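Putative phosphohistidine phosphatase, SixA (PDB 4HBZ) is a putative phosphohistidine phosphatase of the SixA type, probably removing phosphoryl groups with the histidine chemistry of the phosphoglycerate mutase-like histidine phosphatases. Local coordinates at residues M25-A30 against R73-T77; Q134-R139 against A172-E177; Q86-E92 against E104-P109. All blocks are in the same frame, centred on the assembly; numbering follows the deposited sequence.

Contact 1 (M25-A30 against R73-T77); sequences MRHAAA and RTRQT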
HETATM    1  N   MSE A  25       0.587  -2.158  -0.231  1.00 10.22           N
HETATM    2  CA  MSE A  25       1.111  -3.508  -0.380  1.00 10.15           C
HETATM    3  C   MSE A  25       0.880  -4.297   0.852  1.00 10.56           C
HETATM    4  O   MSE A  25       1.219  -3.867   1.964  1.00 10.48           O
HETATM    5  CB  MSE A  25       2.613  -3.425  -0.706  1.00 11.11           C
HETATM    6  CG  MSE A  25       3.151  -4.819  -0.981  1.00 10.74           C
HETATM    7 SE   MSE A  25       4.963  -4.691  -1.741  0.90 12.78          SE
HETATM    8  CE  MSE A  25       5.161  -6.625  -2.184  1.00 15.80           C
ATOM      9  N   ARG A  26       0.426  -5.523   0.656  1.00 10.42           N
ATOM     10  CA  ARG A  26       0.423  -6.525   1.736  1.00 10.03           C
ATOM     11  C   ARG A  26       1.746  -7.295   1.678  1.00 10.36           C
ATOM     12  O   ARG A  26       2.190  -7.707   0.595  1.00 11.67           O
ATOM     13  CB  ARG A  26      -0.761  -7.493   1.550  1.00 10.48           C
ATOM     14  CG  ARG A  26      -0.794  -8.589   2.600  1.00 11.32           C
ATOM     15  CD  ARG A  26      -1.932  -9.545   2.336  1.00 12.48           C
ATOM     16  NE  ARG A  26      -1.995 -10.582   3.357  1.00 13.74           N
ATOM     17  CZ  ARG A  26      -2.895 -11.573   3.349  1.00 16.22           C
ATOM     18  NH1 ARG A  26      -3.802 -11.661   2.422  1.00 16.89           N
ATOM     19  NH2 ARG A  26      -2.918 -12.432   4.368  1.00 19.01           N
ATOM     20  N   HIS A  27       2.386  -7.467   2.822  1.00 10.99           N
ATOM     21  CA  HIS A  27       3.637  -8.217   2.873  1.00 11.03           C
ATOM     22  C   HIS A  27       3.483  -9.576   2.182  1.00 10.02           C
ATOM     23  O   HIS A  27       2.405 -10.174   2.147  1.00 11.36           O
ATOM     24  CB  HIS A  27       4.129  -8.429   4.309  1.00 12.13           C
ATOM     25  CG  HIS A  27       3.231  -9.271   5.135  1.00 12.38           C
ATOM     26  ND1 HIS A  27       3.184 -10.645   5.042  1.00 13.38           N
ATOM     27  CD2 HIS A  27       2.291  -8.917   6.055  1.00 13.10           C
ATOM     28  CE1 HIS A  27       2.255 -11.095   5.855  1.00 14.63           C
ATOM     29  NE2 HIS A  27       1.704 -10.071   6.488  1.00 13.63           N
ATOM     30  N   ALA A  28       4.622 -10.076   1.742  1.00 11.21           N
ATOM     31  CA  ALA A  28       4.669 -11.390   1.099  1.00 11.40           C
ATOM     32  C   ALA A  28       4.596 -12.512   2.113  1.00 12.59           C
ATOM     33  O   ALA A  28       4.613 -12.301   3.327  1.00 12.37           O
ATOM     34  CB  ALA A  28       5.873 -11.487   0.222  1.00 12.45           C
ATOM     35  N   ALA A  29       4.429 -13.726   1.613  1.00 14.08           N
ATOM     36  CA  ALA A  29       4.127 -14.894   2.443  1.00 14.55           C
ATOM     37  C   ALA A  29       5.205 -15.144   3.481  1.00 15.23           C
ATOM     38  O   ALA A  29       6.425 -15.077   3.175  1.00 15.04           O
ATOM     39  CB  ALA A  29       3.929 -16.112   1.572  1.00 16.56           C
ATOM     40  N   ALA A  30       4.776 -15.430   4.706  1.00 15.96           N
ATOM     41  CA  ALA A  30       5.676 -15.584   5.823  1.00 16.57           C
ATOM     42  C   ALA A  30       5.504 -16.921   6.553  1.00 17.02           C
ATOM     43  O   ALA A  30       4.485 -17.596   6.433  1.00 17.75           O
ATOM     44  CB  ALA A  30       5.472 -14.410   6.789  1.00 17.25           C
ATOM     45  N   ARG A  73       8.405  -9.427   8.602  1.00 12.32           N
ATOM     46  CA  ARG A  73       7.931  -9.810   7.289  1.00 11.89           C
ATOM     47  C   ARG A  73       7.646  -8.654   6.372  1.00 11.76           C
ATOM     48  O   ARG A  73       7.827  -8.744   5.148  1.00 12.79           O
ATOM     49  CB  ARG A  73       6.722 -10.754   7.391  1.00 11.71           C
ATOM     50  CG  ARG A  73       5.484 -10.191   8.122  1.00 11.37           C
ATOM     51  CD  ARG A  73       4.544 -11.343   8.454  1.00 12.31           C
ATOM     52  NE  ARG A  73       3.344 -10.986   9.217  1.00 12.04           N
ATOM     53  CZ  ARG A  73       3.262 -10.999  10.559  1.00 12.68           C
ATOM     54  NH1 ARG A  73       4.349 -11.125  11.342  1.00 12.87           N
ATOM     55  NH2 ARG A  73       2.088 -10.859  11.142  1.00 13.18           N
ATOM     56  N   THR A  74       7.189  -7.539   6.936  1.00 11.31           N
ATOM     57  CA  THR A  74       6.996  -6.308   6.190  1.00 11.35           C
ATOM     58  C   THR A  74       8.357  -5.635   5.873  1.00 11.66           C
ATOM     59  O   THR A  74       8.614  -5.214   4.763  1.00 12.41           O
ATOM     60  CB  THR A  74       6.035  -5.361   6.955  1.00 12.12           C
ATOM     61  OG1 THR A  74       6.367  -5.410   8.343  1.00 12.41           O
ATOM     62  CG2 THR A  74       4.589  -5.836   6.808  1.00 11.72           C
ATOM     63  N   ARG A  75       9.265  -5.591   6.844  1.00 12.61           N
ATOM     64  CA  ARG A  75      10.640  -5.105   6.614  1.00 12.88           C
ATOM     65  C   ARG A  75      11.325  -5.895   5.499  1.00 12.63           C
ATOM     66  O   ARG A  75      11.946  -5.288   4.618  1.00 13.72           O
ATOM     67  CB  ARG A  75      11.474  -5.193   7.891  1.00 14.56           C
ATOM     68  CG  ARG A  75      11.058  -4.245   8.979  1.00 14.94           C
ATOM     69  CD  ARG A  75      11.885  -4.496  10.251  1.00 17.11           C
ATOM     70  NE  ARG A  75      11.553  -3.603  11.351  1.00 17.73           N
ATOM     71  CZ  ARG A  75      12.081  -2.385  11.548  1.00 19.71           C
ATOM     72  NH1 ARG A  75      13.049  -1.892  10.755  1.00 19.99           N
ATOM     73  NH2 ARG A  75      11.677  -1.690  12.607  1.00 23.56           N
ATOM     74  N   GLN A  76      11.192  -7.205   5.555  1.00 12.83           N
ATOM     75  CA  GLN A  76      11.834  -8.076   4.586  1.00 13.43           C
ATOM     76  C   GLN A  76      11.199  -7.948   3.217  1.00 13.50           C
ATOM     77  O   GLN A  76      11.877  -8.017   2.183  1.00 12.92           O
ATOM     78  CB  GLN A  76      11.784  -9.536   5.060  1.00 13.59           C
ATOM     79  CG  GLN A  76      12.751  -9.769   6.218  1.00 15.36           C
ATOM     80  CD  GLN A  76      12.593 -11.128   6.854  1.00 16.98           C
ATOM     81  OE1 GLN A  76      11.857 -11.962   6.366  1.00 19.60           O
ATOM     82  NE2 GLN A  76      13.256 -11.357   7.998  1.00 19.28           N
ATOM     83  N   THR A  77       9.894  -7.768   3.158  1.00 11.59           N
ATOM     84  CA  THR A  77       9.236  -7.511   1.887  1.00 11.31           C
ATOM     85  C   THR A  77       9.801  -6.250   1.265  1.00 12.63           C
ATOM     86  O   THR A  77      10.190  -6.238   0.112  1.00 12.25           O
ATOM     87  CB  THR A  77       7.714  -7.361   2.096  1.00 11.53           C
ATOM     88  OG1 THR A  77       7.158  -8.604   2.522  1.00 12.22           O
ATOM     89  CG2 THR A  77       7.070  -6.917   0.843  1.00 12.21           C
TER
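His27 and Arg73 meet where strand 20-26 of the histidine phosphatase fold runs out into a loop beside helix 72-81. Arg26 and His27 match the Arg-His signature of this superfamily, whose histidine carries the phosphoryl group in relatives. Arg73 lays its CD over one face of the imidazole, a CH-pi contact 3.6 Å from the centroid of the His27 ring, and its guanidinium stands almost perpendicular to that ring, with an edge turned to it. Thr74 CG2 comes up to His27 CB at 3.6 Å. Ala30 CB packs on Arg73 CD, and Met25, a selenomethionine here, meets Thr77 tip to tip, CE to CG2. Within the loop, His27 ND1 donates to Ala28 O over 2.8 Å, nearly straight and in the ring plane, which sets the ring's rotation. A leucine in place of His27 would probably leave Ala28 O without this donor and Arg73 without the flat ring beneath its methylene. Further out, Asp36 takes the guanidinium in a salt bridge, and His120 meets the His27 ring. With Thr77 OG1 beside its own backbone N (chi1 -66°), the hydroxyl donates to Arg73 O at 2.7 Å and accepts from Ala28 N at 3.0 Å.

Contact 2 (Q134-R139 against A172-E177); sequences QSLLNR and AQAGAE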
ATOM      1  N   GLN A 134     -14.645   6.626  -1.309  1.00 15.07           N
ATOM      2  CA  GLN A 134     -14.654   8.081  -1.045  1.00 15.39           C
ATOM      3  C   GLN A 134     -14.491   8.861  -2.336  1.00 16.33           C
ATOM      4  O   GLN A 134     -15.139   9.879  -2.566  1.00 17.34           O
ATOM      5  CB  GLN A 134     -13.575   8.434  -0.010  1.00 15.57           C
ATOM      6  CG  GLN A 134     -13.545   9.901   0.406  1.00 16.88           C
ATOM      7  CD  GLN A 134     -14.759  10.346   1.244  1.00 20.07           C
ATOM      8  OE1 GLN A 134     -15.415   9.557   1.908  1.00 24.03           O
ATOM      9  NE2 GLN A 134     -14.981  11.613   1.268  1.00 24.76           N
ATOM     10  N   SER A 135     -13.588   8.390  -3.176  1.00 15.92           N
ATOM     11  CA  SER A 135     -13.379   9.048  -4.455  1.00 18.53           C
ATOM     12  C   SER A 135     -14.657   8.989  -5.333  1.00 20.35           C
ATOM     13  O   SER A 135     -15.040   9.994  -5.970  1.00 20.62           O
ATOM     14  CB  SER A 135     -12.173   8.455  -5.152  1.00 19.66           C
ATOM     15  OG  SER A 135     -11.947   9.146  -6.391  1.00 22.67           O
ATOM     16  N   LEU A 136     -15.320   7.848  -5.349  1.00 21.63           N
ATOM     17  CA  LEU A 136     -16.627   7.722  -6.049  1.00 24.21           C
ATOM     18  C   LEU A 136     -17.609   8.772  -5.570  1.00 25.22           C
ATOM     19  O   LEU A 136     -18.297   9.439  -6.383  1.00 25.52           O
ATOM     20  CB  LEU A 136     -17.211   6.328  -5.824  1.00 26.55           C
ATOM     21  CG  LEU A 136     -16.583   5.155  -6.538  1.00 31.62           C
ATOM     22  CD1 LEU A 136     -17.262   3.878  -6.050  1.00 33.80           C
ATOM     23  CD2 LEU A 136     -16.792   5.291  -8.048  1.00 32.82           C
ATOM     24  N   LEU A 137     -17.706   8.920  -4.257  1.00 23.99           N
ATOM     25  CA  LEU A 137     -18.641   9.863  -3.671  1.00 25.36           C
ATOM     26  C   LEU A 137     -18.302  11.253  -4.165  1.00 25.29           C
ATOM     27  O   LEU A 137     -19.177  12.008  -4.626  1.00 26.17           O
ATOM     28  CB  LEU A 137     -18.566   9.779  -2.145  1.00 26.25           C
ATOM     29  CG  LEU A 137     -19.360  10.884  -1.417  1.00 29.74           C
ATOM     30  CD1 LEU A 137     -20.841  10.812  -1.771  1.00 32.70           C
ATOM     31  CD2 LEU A 137     -19.164  10.751   0.078  1.00 32.13           C
ATOM     32  N   ASN A 138     -17.021  11.604  -4.092  1.00 24.27           N
ATOM     33  CA  ASN A 138     -16.590  12.939  -4.471  1.00 26.16           C
ATOM     34  C   ASN A 138     -16.841  13.240  -5.936  1.00 30.24           C
ATOM     35  O   ASN A 138     -17.096  14.396  -6.275  1.00 31.90           O
ATOM     36  CB  ASN A 138     -15.120  13.162  -4.111  1.00 25.83           C
ATOM     37  CG  ASN A 138     -14.895  13.213  -2.616  1.00 26.22           C
ATOM     38  OD1 ASN A 138     -15.825  13.419  -1.845  1.00 29.49           O
ATOM     39  ND2 ASN A 138     -13.671  12.993  -2.193  1.00 25.53           N
ATOM     40  N   ARG A 139     -16.831  12.206  -6.774  1.00 31.94           N
ATOM     41  CA  ARG A 139     -17.040  12.311  -8.211  1.00 37.06           C
ATOM     42  C   ARG A 139     -18.537  12.181  -8.572  1.00 40.35           C
ATOM     43  O   ARG A 139     -18.885  12.081  -9.752  1.00 41.63           O
ATOM     44  CB  ARG A 139     -16.229  11.211  -8.920  1.00 38.87           C
ATOM     45  CG  ARG A 139     -14.732  11.520  -9.025  1.00 43.62           C
ATOM     46  CD  ARG A 139     -13.848  10.273  -9.075  1.00 47.05           C
ATOM     47  NE  ARG A 139     -14.443   9.204  -9.885  1.00 51.60           N
ATOM     48  CZ  ARG A 139     -14.273   7.897  -9.670  1.00 54.24           C
ATOM     49  NH1 ARG A 139     -13.528   7.453  -8.662  1.00 55.69           N
ATOM     50  NH2 ARG A 139     -14.856   7.017 -10.473  1.00 56.96           N
ATOM     51  N   ALA A 172      -7.900  11.008   3.361  1.00 16.55           N
ATOM     52  CA  ALA A 172      -9.107  10.425   3.859  1.00 18.55           C
ATOM     53  C   ALA A 172     -10.360  11.087   3.290  1.00 19.74           C
ATOM     54  O   ALA A 172     -11.337  10.398   2.989  1.00 23.00           O
ATOM     55  CB  ALA A 172      -9.121  10.419   5.373  1.00 19.78           C
ATOM     56  N   GLN A 173     -10.315  12.394   3.087  1.00 17.95           N
ATOM     57  CA  GLN A 173     -11.455  13.118   2.534  1.00 18.90           C
ATOM     58  C   GLN A 173     -11.499  13.054   1.007  1.00 17.64           C
ATOM     59  O   GLN A 173     -12.593  13.074   0.419  1.00 18.54           O
ATOM     60  CB  GLN A 173     -11.441  14.592   2.984  1.00 22.41           C
ATOM     61  CG  GLN A 173     -11.660  14.785   4.489  1.00 28.94           C
ATOM     62  CD  GLN A 173     -10.545  14.187   5.358  1.00 34.41           C
ATOM     63  OE1 GLN A 173      -9.306  14.322   5.068  1.00 37.38           O
ATOM     64  NE2 GLN A 173     -10.969  13.464   6.424  1.00 34.74           N
ATOM     65  N   ALA A 174     -10.314  13.100   0.359  1.00 16.18           N
ATOM     66  CA  ALA A 174     -10.212  13.195  -1.094  1.00 16.20           C
ATOM     67  C   ALA A 174     -10.461  11.810  -1.726  1.00 15.38           C
ATOM     68  O   ALA A 174     -11.046  11.714  -2.840  1.00 16.05           O
ATOM     69  CB  ALA A 174      -8.850  13.690  -1.528  1.00 16.22           C
ATOM     70  N   GLY A 175     -10.075  10.768  -1.012  1.00 14.01           N
ATOM     71  CA  GLY A 175     -10.114   9.411  -1.588  1.00 13.18           C
ATOM     72  C   GLY A 175      -9.027   9.244  -2.634  1.00 13.30           C
ATOM     73  O   GLY A 175      -8.170  10.145  -2.847  1.00 14.07           O
ATOM     74  N   ALA A 176      -9.082   8.115  -3.336  1.00 13.00           N
ATOM     75  CA  ALA A 176      -8.148   7.901  -4.455  1.00 12.55           C
ATOM     76  C   ALA A 176      -8.807   6.913  -5.404  1.00 14.07           C
ATOM     77  O   ALA A 176      -9.557   6.060  -4.966  1.00 16.18           O
ATOM     78  CB  ALA A 176      -6.813   7.381  -3.967  1.00 12.09           C
ATOM     79  N   GLU A 177      -8.448   7.004  -6.669  1.00 14.23           N
ATOM     80  CA  GLU A 177      -8.997   6.111  -7.684  1.00 15.18           C
ATOM     81  C   GLU A 177      -8.042   4.945  -7.902  1.00 15.00           C
ATOM     82  O   GLU A 177      -6.818   5.118  -7.969  1.00 14.86           O
ATOM     83  CB  GLU A 177      -9.129   6.862  -9.001  1.00 18.47           C
ATOM     84  CG  GLU A 177     -10.237   7.927  -8.971  1.00 24.08           C
ATOM     85  CD  GLU A 177     -10.444   8.492 -10.369  1.00 32.58           C
ATOM     86  OE1 GLU A 177     -10.947   7.744 -11.277  1.00 42.79           O
ATOM     87  OE2 GLU A 177     -10.042   9.650 -10.574  1.00 41.88           O
TER
HETATM   88  O   HOH W   1      -9.972  10.838  -5.676  1.00 41.97           O
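Two helix ends meet here: the last turn of helix 123-138, with Arg139 just beyond it, lies against the end of the short helix 171-174 and the chain that leads from it into edge strand 177-182. The turn out of the short helix is made at Gly175, whose positive phi (72°) suits a glycine. The backbones come close at this point, with Gly175 CA only 4.0 Å from Ser135 N, and a side chain on Gly175 would point straight into the neighbouring helix.

Side-chain amides of the longer helix take carbonyls at the end of the short one. Asn138 ND2 donates to Gln173 O at 2.8 Å, in the carbonyl plane and on a lone pair, while its second bond, to Ala174 O at 3.0 Å, comes from well above that carbonyl's plane. Gln134 adds another donor to Gln173 O, NE2 lying 2.9 Å from it; with CG anti to the backbone N (chi1 -177°), CG lies against Ala172 O, and a bend at chi2 turns NE2 to Gln173 O, tilted from the carbonyl plane. A water joins Ser135 OG to Ala174 O.

At the other end, Arg139 NH1 donates to Ser135 OG at 3.2 Å, with the hydroxyl oxygen in the guanidinium plane. The Glu177 carboxylate stacks over one face of that guanidinium, the planes 29° apart and OE1 above its centre, and Glu177 CG packs against Ser135 OG at 3.3 Å. The salt bridge is long, 3.7 Å from Arg139 NH1 to Glu177 OE1, and no N-H points at the oxygen.

The chemistry is therefore of two kinds: directed amide bonds satisfy carbonyls at the end of the short helix, whereas the exposed Arg139-Glu177 pair meets by stacking and charge, with Ser135 OG holding the guanidinium from its edge, an attraction that surrounding solvent is likely to weaken.

Contact 3 (Q86-E92 against E104-P109); sequences QVRYRDE and EVAAVP. With ACY (acetic acid), chain B.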
ATOM      1  N   GLN A  86      13.241   7.003   1.409  1.00 22.18           N
ATOM      2  CA  GLN A  86      13.235   7.228   2.852  1.00 23.54           C
ATOM      3  C   GLN A  86      12.130   6.341   3.437  1.00 19.44           C
ATOM      4  O   GLN A  86      11.052   6.269   2.860  1.00 19.02           O
ATOM      5  CB  GLN A  86      13.046   8.695   3.201  1.00 28.98           C
ATOM      6  CG  GLN A  86      11.877   9.419   2.591  1.00 34.10           C
ATOM      7  CD  GLN A  86      11.819  10.926   2.998  1.00 40.48           C
ATOM      8  OE1 GLN A  86      11.538  11.258   4.150  1.00 43.81           O
ATOM      9  NE2 GLN A  86      12.080  11.824   2.041  1.00 44.65           N
ATOM     10  N   VAL A  87      12.414   5.677   4.550  1.00 17.25           N
ATOM     11  CA  VAL A  87      11.467   4.728   5.153  1.00 16.79           C
ATOM     12  C   VAL A  87      11.069   5.199   6.543  1.00 16.83           C
ATOM     13  O   VAL A  87      11.934   5.614   7.333  1.00 18.06           O
ATOM     14  CB  VAL A  87      12.023   3.306   5.231  1.00 18.88           C
ATOM     15  CG1 VAL A  87      10.956   2.334   5.776  1.00 18.81           C
ATOM     16  CG2 VAL A  87      12.615   2.859   3.913  1.00 20.88           C
ATOM     17  N   ARG A  88       9.767   5.181   6.808  1.00 15.06           N
ATOM     18  CA  ARG A  88       9.192   5.460   8.115  1.00 15.57           C
ATOM     19  C   ARG A  88       8.647   4.144   8.648  1.00 15.72           C
ATOM     20  O   ARG A  88       7.593   3.686   8.193  1.00 14.69           O
ATOM     21  CB  ARG A  88       8.096   6.478   7.958  1.00 16.58           C
ATOM     22  CG  ARG A  88       8.586   7.835   7.380  1.00 18.92           C
ATOM     23  CD  ARG A  88       7.507   8.700   6.730  1.00 21.32           C
ATOM     24  NE  ARG A  88       6.659   9.351   7.698  1.00 24.19           N
ATOM     25  CZ  ARG A  88       6.785  10.616   8.133  1.00 24.73           C
ATOM     26  NH1 ARG A  88       5.935  11.028   9.062  1.00 28.63           N
ATOM     27  NH2 ARG A  88       7.748  11.438   7.720  1.00 26.82           N
ATOM     28  N   TYR A  89       9.366   3.531   9.570  1.00 15.69           N
ATOM     29  CA  TYR A  89       8.919   2.294  10.180  1.00 14.85           C
ATOM     30  C   TYR A  89       7.945   2.661  11.317  1.00 15.30           C
ATOM     31  O   TYR A  89       8.245   3.525  12.155  1.00 15.39           O
ATOM     32  CB  TYR A  89      10.076   1.466  10.728  1.00 15.16           C
ATOM     33  CG  TYR A  89      10.962   0.915   9.641  1.00 15.48           C
ATOM     34  CD1 TYR A  89      10.525  -0.160   8.828  1.00 15.53           C
ATOM     35  CD2 TYR A  89      12.195   1.506   9.372  1.00 16.91           C
ATOM     36  CE1 TYR A  89      11.344  -0.643   7.820  1.00 16.91           C
ATOM     37  CE2 TYR A  89      12.984   1.021   8.357  1.00 17.07           C
ATOM     38  CZ  TYR A  89      12.539  -0.066   7.605  1.00 17.75           C
ATOM     39  OH  TYR A  89      13.378  -0.532   6.582  1.00 18.93           O
ATOM     40  N   ARG A  90       6.820   1.977  11.397  1.00 14.07           N
ATOM     41  CA  ARG A  90       5.755   2.332  12.340  1.00 13.98           C
ATOM     42  C   ARG A  90       5.138   1.110  12.974  1.00 14.42           C
ATOM     43  O   ARG A  90       4.581   0.263  12.275  1.00 13.52           O
ATOM     44  CB  ARG A  90       4.695   3.157  11.649  1.00 15.01           C
ATOM     45  CG  ARG A  90       5.123   4.513  11.137  1.00 15.34           C
ATOM     46  CD  ARG A  90       5.336   5.461  12.293  1.00 17.46           C
ATOM     47  NE  ARG A  90       5.681   6.823  11.833  1.00 18.45           N
ATOM     48  CZ  ARG A  90       6.901   7.268  11.606  1.00 19.69           C
ATOM     49  NH1 ARG A  90       7.996   6.483  11.681  1.00 19.17           N
ATOM     50  NH2 ARG A  90       7.050   8.549  11.200  1.00 21.63           N
ATOM     51  N   ASP A  91       5.172   1.056  14.313  1.00 15.01           N
ATOM     52  CA  ASP A  91       4.385   0.073  15.040  1.00 16.13           C
ATOM     53  C   ASP A  91       2.902   0.243  14.788  1.00 15.55           C
ATOM     54  O   ASP A  91       2.142  -0.743  14.831  1.00 15.60           O
ATOM     55  CB  ASP A  91       4.703   0.162  16.524  1.00 18.28           C
ATOM     56  CG  ASP A  91       6.069  -0.409  16.884  1.00 21.57           C
ATOM     57  OD1 ASP A  91       6.562  -1.449  16.325  1.00 21.49           O
ATOM     58  OD2 ASP A  91       6.657   0.146  17.864  1.00 27.50           O
ATOM     59  N   GLU A  92       2.463   1.459  14.477  1.00 15.14           N
ATOM     60  CA  GLU A  92       1.059   1.704  14.150  1.00 15.89           C
ATOM     61  C   GLU A  92       0.595   0.866  12.973  1.00 15.01           C
ATOM     62  O   GLU A  92      -0.582   0.521  12.909  1.00 16.14           O
ATOM     63  CB  GLU A  92       0.794   3.180  13.857  1.00 17.43           C
ATOM     64  CG  GLU A  92       1.012   4.156  15.044  1.00 20.77           C
ATOM     65  CD  GLU A  92       2.453   4.533  15.347  1.00 23.49           C
ATOM     66  OE1 GLU A  92       3.444   3.991  14.818  1.00 19.53           O
ATOM     67  OE2 GLU A  92       2.600   5.412  16.226  1.00 27.20           O
ATOM     68  N   GLU A 104      -0.821   7.943   9.090  1.00 13.74           N
ATOM     69  CA  GLU A 104       0.609   7.885   8.808  1.00 14.30           C
ATOM     70  C   GLU A 104       0.905   8.357   7.373  1.00 13.93           C
ATOM     71  O   GLU A 104       1.883   9.075   7.177  1.00 14.07           O
ATOM     72  CB  GLU A 104       1.156   6.481   8.976  1.00 15.58           C
ATOM     73  CG  GLU A 104       1.152   6.007  10.409  1.00 17.18           C
ATOM     74  CD  GLU A 104       2.003   6.848  11.337  1.00 19.62           C
ATOM     75  OE1 GLU A 104       3.023   7.428  10.917  1.00 20.15           O
ATOM     76  OE2 GLU A 104       1.635   6.895  12.527  1.00 24.72           O
ATOM     77  N   VAL A 105       0.078   7.978   6.385  1.00 13.10           N
ATOM     78  CA  VAL A 105       0.260   8.506   5.012  1.00 13.45           C
ATOM     79  C   VAL A 105       0.117  10.027   5.021  1.00 14.37           C
ATOM     80  O   VAL A 105       0.880  10.751   4.375  1.00 14.41           O
ATOM     81  CB  VAL A 105      -0.680   7.833   4.029  1.00 14.14           C
ATOM     82  CG1 VAL A 105      -0.550   8.514   2.683  1.00 14.44           C
ATOM     83  CG2 VAL A 105      -0.337   6.351   3.929  1.00 13.31           C
ATOM     84  N   ALA A 106      -0.818  10.522   5.805  1.00 15.20           N
ATOM     85  CA  ALA A 106      -1.024  11.973   5.865  1.00 16.46           C
ATOM     86  C   ALA A 106       0.133  12.765   6.383  1.00 16.18           C
ATOM     87  O   ALA A 106       0.278  13.964   6.107  1.00 17.87           O
ATOM     88  CB  ALA A 106      -2.218  12.273   6.748  1.00 16.71           C
ATOM     89  N   ALA A 107       1.017  12.136   7.146  1.00 14.55           N
ATOM     90  CA  ALA A 107       2.154  12.758   7.760  1.00 15.30           C
ATOM     91  C   ALA A 107       3.458  12.766   6.903  1.00 14.84           C
ATOM     92  O   ALA A 107       4.455  13.364   7.337  1.00 17.14           O
ATOM     93  CB  ALA A 107       2.419  12.117   9.144  1.00 15.15           C
ATOM     94  N   VAL A 108       3.446  12.092   5.743  1.00 13.68           N
ATOM     95  CA  VAL A 108       4.648  12.037   4.906  1.00 13.89           C
ATOM     96  C   VAL A 108       4.990  13.439   4.385  1.00 14.53           C
ATOM     97  O   VAL A 108       4.140  14.364   4.362  1.00 14.60           O
ATOM     98  CB  VAL A 108       4.497  11.075   3.685  1.00 13.35           C
ATOM     99  CG1 VAL A 108       4.172   9.688   4.203  1.00 13.22           C
ATOM    100  CG2 VAL A 108       3.538  11.572   2.657  1.00 13.20           C
ATOM    101  N   PRO A 109       6.228  13.633   3.970  1.00 15.01           N
ATOM    102  CA  PRO A 109       6.599  14.929   3.343  1.00 16.31           C
ATOM    103  C   PRO A 109       5.633  15.290   2.248  1.00 16.21           C
ATOM    104  O   PRO A 109       5.319  14.518   1.364  1.00 15.39           O
ATOM    105  CB  PRO A 109       8.001  14.675   2.822  1.00 16.94           C
ATOM    106  CG  PRO A 109       8.554  13.662   3.800  1.00 17.43           C
ATOM    107  CD  PRO A 109       7.402  12.759   4.162  1.00 16.74           C
TER
HETATM  108  C   ACY B 201      10.618   8.744  10.637  1.00 42.93           C
HETATM  109  O   ACY B 201      10.575   7.560  11.084  1.00 40.57           O
HETATM  110  OXT ACY B 201       9.659   9.556  10.735  1.00 44.50           O
HETATM  111  CH3 ACY B 201      11.876   9.217   9.963  1.00 48.48           C
HETATM  112  O   HOH W   2       4.183   8.545   8.546  1.00 21.22           O
HETATM  113  O   HOH W   3       4.348   9.963  11.456  1.00 27.08           O
HETATM  114  O   HOH W   4       3.427   7.651  14.554  1.00 44.34           O
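Glu104 OE1 is gripped by three donors: Arg90 NE at 2.9 Å, in a salt bridge, and two waters. The arginine comes from above the carboxylate plane, the two flat groups lying 88° apart, and the bend of Arg90 at chi2 (-72°) turns NE back toward the acid. One water also accepts from Arg88 NE at 2.7 Å and donates to Glu104 O; the other is shared with Arg90 NH2.

The far edge of the Arg90 guanidinium holds an acetate, probably from the crystallisation liquor, in a nearly straight two-pronged pair: NH1 to acetate O at 2.9 Å and NH2 to acetate OXT at 2.8 Å. The same acetate OXT sits over one face of the Arg88 guanidinium, whose opposite face lies against Val108 CA and Ala107 O. Glu92 brings a like charge near, its OE2 4.1 Å from Glu104 OE2, and a bridging water, weakly bound to Glu92, may ease the repulsion.

Strand 86-90 borders the sheet beside strand 65-69, and helix 98-106 is the crossing helix of a beta-alpha-beta crossover to strand 114-119. While Arg88, Arg90 and Glu104 meet near the surface, Val105 and Val108 turn to Val117 and Val115 of that strand.

How the contacts relate
Contact 1 is buried and lies at the probable catalytic end of the sheet, contact 2 is partly buried, and contact 3 is at the surface. Contacts 1 and 2 fall on opposite sides of the chain's centre, their centres about 28 Å apart. Contacts 1 and 3 touch: helix 72-81 leads on to strand 86-90, and Arg75 packs on Tyr89 in a cation-pi pair. Chemistry follows place. Contact 1 combines ring and methyl packing with a shared hydroxyl; contact 2 uses amide-to-carbonyl bonds between helix ends; contact 3 relies on charged groups, waters and a bound acetate. Contacts 2 and 3 come within about 7 Å at their nearest atoms without touching.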